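PDB 4OY7: putative secreted cellulose binding protein from Streptomyces coelicolor, which cleaves the glycosidic bonds of cellulose oxidatively through its copper-dependent AA10 lytic polysaccharide monooxygenase domain, the part held in this chain. Local coordinates for residues A[39-42]-A[43-47]; A[10-13]-A[14-17]. All coordinates share one frame; numbering follows the deposited sequence.

Contact 1. Residues A[39-42]-A[43-47]; sequences SGAT and ALYNW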
# COMPACT_ATOMS: atom_id res chain seq x y z
N SER A 39 -16.87 2.69 -0.50
CA SER A 39 -16.50 2.08 0.78
C SER A 39 -16.61 3.00 1.99
O SER A 39 -16.58 2.52 3.13
CB SER A 39 -15.11 1.46 0.69
OG SER A 39 -15.12 0.29 -0.10
N GLY A 40 -16.78 4.30 1.78
CA GLY A 40 -17.04 5.22 2.88
C GLY A 40 -15.83 5.92 3.47
O GLY A 40 -14.68 5.48 3.30
N ALA A 41 -16.11 6.99 4.20
CA ALA A 41 -15.09 7.87 4.78
C ALA A 41 -14.25 7.17 5.85
O ALA A 41 -13.09 7.55 6.08
CB ALA A 41 -15.77 9.11 5.37
N THR A 42 -14.85 6.18 6.51
CA THR A 42 -14.18 5.43 7.58
C THR A 42 -12.83 4.86 7.13
O THR A 42 -11.87 4.82 7.90
CB THR A 42 -15.10 4.30 8.10
OG1 THR A 42 -16.30 4.89 8.61
CG2 THR A 42 -14.42 3.45 9.19
N ALA A 43 -12.78 4.39 5.88
CA ALA A 43 -11.53 3.90 5.28
C ALA A 43 -10.41 4.93 5.28
O ALA A 43 -9.26 4.57 5.47
CB ALA A 43 -11.77 3.40 3.86
N LEU A 44 -10.72 6.18 4.97
CA LEU A 44 -9.71 7.24 4.96
C LEU A 44 -9.33 7.75 6.34
O LEU A 44 -8.18 8.15 6.57
CB LEU A 44 -10.16 8.40 4.06
CG LEU A 44 -10.40 7.98 2.61
CD1 LEU A 44 -10.81 9.19 1.79
CD2 LEU A 44 -9.17 7.33 2.03
N TYR A 45 -10.28 7.77 7.29
CA TYR A 45 -9.91 8.11 8.66
C TYR A 45 -9.02 7.01 9.22
O TYR A 45 -8.17 7.29 10.06
CB TYR A 45 -11.13 8.29 9.53
CG TYR A 45 -11.94 9.51 9.18
CD1 TYR A 45 -11.38 10.79 9.19
CD2 TYR A 45 -13.29 9.39 8.86
CE1 TYR A 45 -12.15 11.91 8.90
CE2 TYR A 45 -14.05 10.50 8.53
CZ TYR A 45 -13.49 11.75 8.57
OH TYR A 45 -14.28 12.85 8.24
N ASN A 46 -9.22 5.79 8.75
CA ASN A 46 -8.42 4.62 9.19
C ASN A 46 -7.56 4.06 8.07
O ASN A 46 -7.44 2.87 7.93
CB ASN A 46 -9.35 3.53 9.70
CG ASN A 46 -10.06 3.93 10.97
OD1 ASN A 46 -9.47 3.89 12.07
ND2 ASN A 46 -11.33 4.27 10.84
N TRP A 47 -6.95 4.95 7.30
CA TRP A 47 -6.15 4.57 6.14
C TRP A 47 -5.02 3.55 6.40
O TRP A 47 -4.63 2.80 5.49
CB TRP A 47 -5.58 5.85 5.52
CG TRP A 47 -4.71 6.67 6.43
CD1 TRP A 47 -5.10 7.71 7.22
CD2 TRP A 47 -3.29 6.53 6.64
NE1 TRP A 47 -4.03 8.22 7.90
CE2 TRP A 47 -2.90 7.52 7.55
CE3 TRP A 47 -2.31 5.64 6.16
CZ2 TRP A 47 -1.59 7.66 7.99
CZ3 TRP A 47 -1.00 5.81 6.57
CH2 TRP A 47 -0.66 6.80 7.49
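Asn46 lies alongside Thr42, and the two side chains point the same way, Thr42 at the start of the short helix 42-45 and Asn46 just past its end. The methyl CG2 of Thr42 is anti to its backbone N (chi1 -61° for OG1) and meets Asn46 ND2 at 3.6 Å. The amide of Asn46 folds back on the helix end. Its ND2 donates to Thr42 O at 3.0 Å, and the acceptor lies near the plane of the amide. The backbone N of Asn46 donates to the same oxygen at 2.9 Å. The two donors arrive from opposite faces of the carbonyl plane, each tilted out of it. One residue thus grips one carbonyl twice.

The Tyr45 ring lies beside Ala41 instead. Its CG sits beside its own backbone N (chi1 -69°), which brings ring atom CE2 to Ala41 CB at 3.9 Å. Thr42 CA lies at the ring edge, near its plane. Ala41 O takes a well-formed bond from Tyr45 N at 3.1 Å and a weak one from Leu44 N. The ring's hydroxyl is hydrogen-bonded to the carbonyl of Gly23.

Just past helix 30-39, Gly40 leaves helical geometry with a positive phi of 94°, and its O takes a weak bond from Ala43 N. Leu44 faces inward onto Cys14, Gln15 and Ala18 of helix 10-18. This single turn therefore joins a helix end to the loop reaching Trp47, and the side chain of Asn46 lies about 6 Å from that of the copper ligand His1. The two hydrogen bonds to Thr42 O imply that the Asn46 amide is probably held against rotation, with side chain and backbone of one residue satisfying the same carbonyl.

Contact 2. Residues A[10-13]-A[14-17]; sequences RTYL and CQLD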
# COMPACT_ATOMS: atom_id res chain seq x y z
N ARG A 10 -2.70 3.30 -1.69
CA ARG A 10 -3.96 3.90 -2.18
C ARG A 10 -4.71 4.64 -1.09
O ARG A 10 -5.16 5.78 -1.30
CB ARG A 10 -4.85 2.84 -2.81
CG ARG A 10 -4.31 2.32 -4.12
CD ARG A 10 -5.16 1.24 -4.77
NE ARG A 10 -4.64 1.02 -6.11
CZ ARG A 10 -5.04 0.08 -6.95
NH1 ARG A 10 -5.99 -0.78 -6.59
NH2 ARG A 10 -4.46 -0.02 -8.15
N THR A 11 -4.88 4.00 0.05
CA THR A 11 -5.60 4.67 1.13
C THR A 11 -4.86 5.91 1.65
O THR A 11 -5.47 6.91 2.01
CB THR A 11 -5.94 3.75 2.31
OG1 THR A 11 -4.74 3.17 2.84
CG2 THR A 11 -6.96 2.68 1.90
N TYR A 12 -3.53 5.86 1.68
CA TYR A 12 -2.76 6.98 2.17
C TYR A 12 -2.82 8.15 1.20
O TYR A 12 -3.10 9.26 1.58
CB TYR A 12 -1.31 6.57 2.47
CG TYR A 12 -0.47 7.70 2.99
CD1 TYR A 12 -0.75 8.29 4.22
CD2 TYR A 12 0.57 8.22 2.23
CE1 TYR A 12 0.02 9.34 4.71
CE2 TYR A 12 1.34 9.26 2.72
CZ TYR A 12 1.06 9.83 3.94
OH TYR A 12 1.85 10.90 4.40
N LEU A 13 -2.57 7.89 -0.07
CA LEU A 13 -2.63 8.97 -1.06
C LEU A 13 -4.04 9.52 -1.18
O LEU A 13 -4.21 10.69 -1.42
CB LEU A 13 -2.12 8.53 -2.41
CG LEU A 13 -0.62 8.19 -2.50
CD1 LEU A 13 -0.20 7.88 -3.92
CD2 LEU A 13 0.25 9.30 -1.92
N CYS A 14 -5.04 8.66 -1.05
CA CYS A 14 -6.39 9.15 -1.17
C CYS A 14 -6.76 10.03 0.03
O CYS A 14 -7.43 11.07 -0.13
CB CYS A 14 -7.39 8.03 -1.38
SG CYS A 14 -7.43 7.42 -3.10
N GLN A 15 -6.30 9.67 1.21
CA GLN A 15 -6.59 10.48 2.37
C GLN A 15 -5.86 11.83 2.29
O GLN A 15 -6.42 12.84 2.71
CB GLN A 15 -6.35 9.71 3.66
CG GLN A 15 -4.91 9.56 4.11
CD GLN A 15 -4.43 10.71 4.99
OE1 GLN A 15 -5.19 11.33 5.69
NE2 GLN A 15 -3.13 10.95 4.97
N LEU A 16 -4.64 11.86 1.74
CA LEU A 16 -3.96 13.15 1.50
C LEU A 16 -4.70 13.99 0.51
O LEU A 16 -4.81 15.18 0.69
CB LEU A 16 -2.53 12.97 0.99
CG LEU A 16 -1.52 12.41 1.97
CD1 LEU A 16 -0.21 12.24 1.21
CD2 LEU A 16 -1.35 13.26 3.23
N ASP A 17 -5.20 13.36 -0.55
CA ASP A 17 -6.00 14.06 -1.56
C ASP A 17 -7.32 14.60 -1.01
O ASP A 17 -7.83 15.60 -1.50
CB ASP A 17 -6.29 13.10 -2.73
CG ASP A 17 -6.98 13.77 -3.88
OD1 ASP A 17 -8.09 13.33 -4.25
OD2 ASP A 17 -6.39 14.73 -4.42
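Residues 10-13 bond to 14-17 in regular alpha-helical fashion, each N-H reaching the carbonyl four residues back, from Cys14 N to Arg10 O at 2.9 Å through Asp17 N to Leu13 O at 3.0 Å. The side chain of Tyr12 starts away from the following turn, yet its ring comes back over it. With CG anti to the backbone N (chi1 -179°), the ring runs along the helix toward Leu16 and Gln15. Leu16 places CG over one face, offset toward the rim. Its methyl CD1 approaches Tyr12 CE2 to 3.7 Å. Gln15 meets another part of the ring, NE2 lying 3.5 Å from Tyr12 CE1, with amide and ring planes 33° apart. The Gln15 chain bends at chi2 (89°), and its CG packs 3.1 Å from Tyr12 O.

This is helix 10-18, part of the helical region that follows the first strand of the AA10 beta-sandwich. Cys14 ties it to helix 30-39 through the disulfide with Cys32. Arg10 makes a salt bridge to Asp190 on strand 184-193 and a cation-pi contact with Trp89. An alanine at Tyr12 removes the ring, which would probably leave a gap beside Leu16 CG and CD1 and let the Gln15 amide turn more freely.

Leu13 makes a looser contact, its CD2 4.3 Å from Leu16 CD1. Cys14 SG lies 3.3 Å from Arg10 O, close to the carbonyl one turn back. At the far end, the carboxylate of Asp17 accepts bonds from the backbone N atoms of Thr28 and Asn29, which fastens the helix to the loop that follows it.

In the fold
Both contacts are local, within one stretch of chain each, and lie on the same side of the domain, with centres 10 Å apart; each is partly buried. Contact 2 lies nearer the middle of the chain and has four buried residues among those that touch, against two in contact 1. The two helices pack directly: Leu44 CD2 rests 3.7 Å from Thr11 O. Trp47 completes the join, its carbonyl probably hydrogen-bonded to Thr11 OG1 and its ring against Tyr12. The chemistry differs with place. Contact 1, at helix ends, has a side-chain amide and a backbone N sharing one carbonyl. Contact 2, inside a regular helix, adds apolar and ring packing to its repeating backbone bonds.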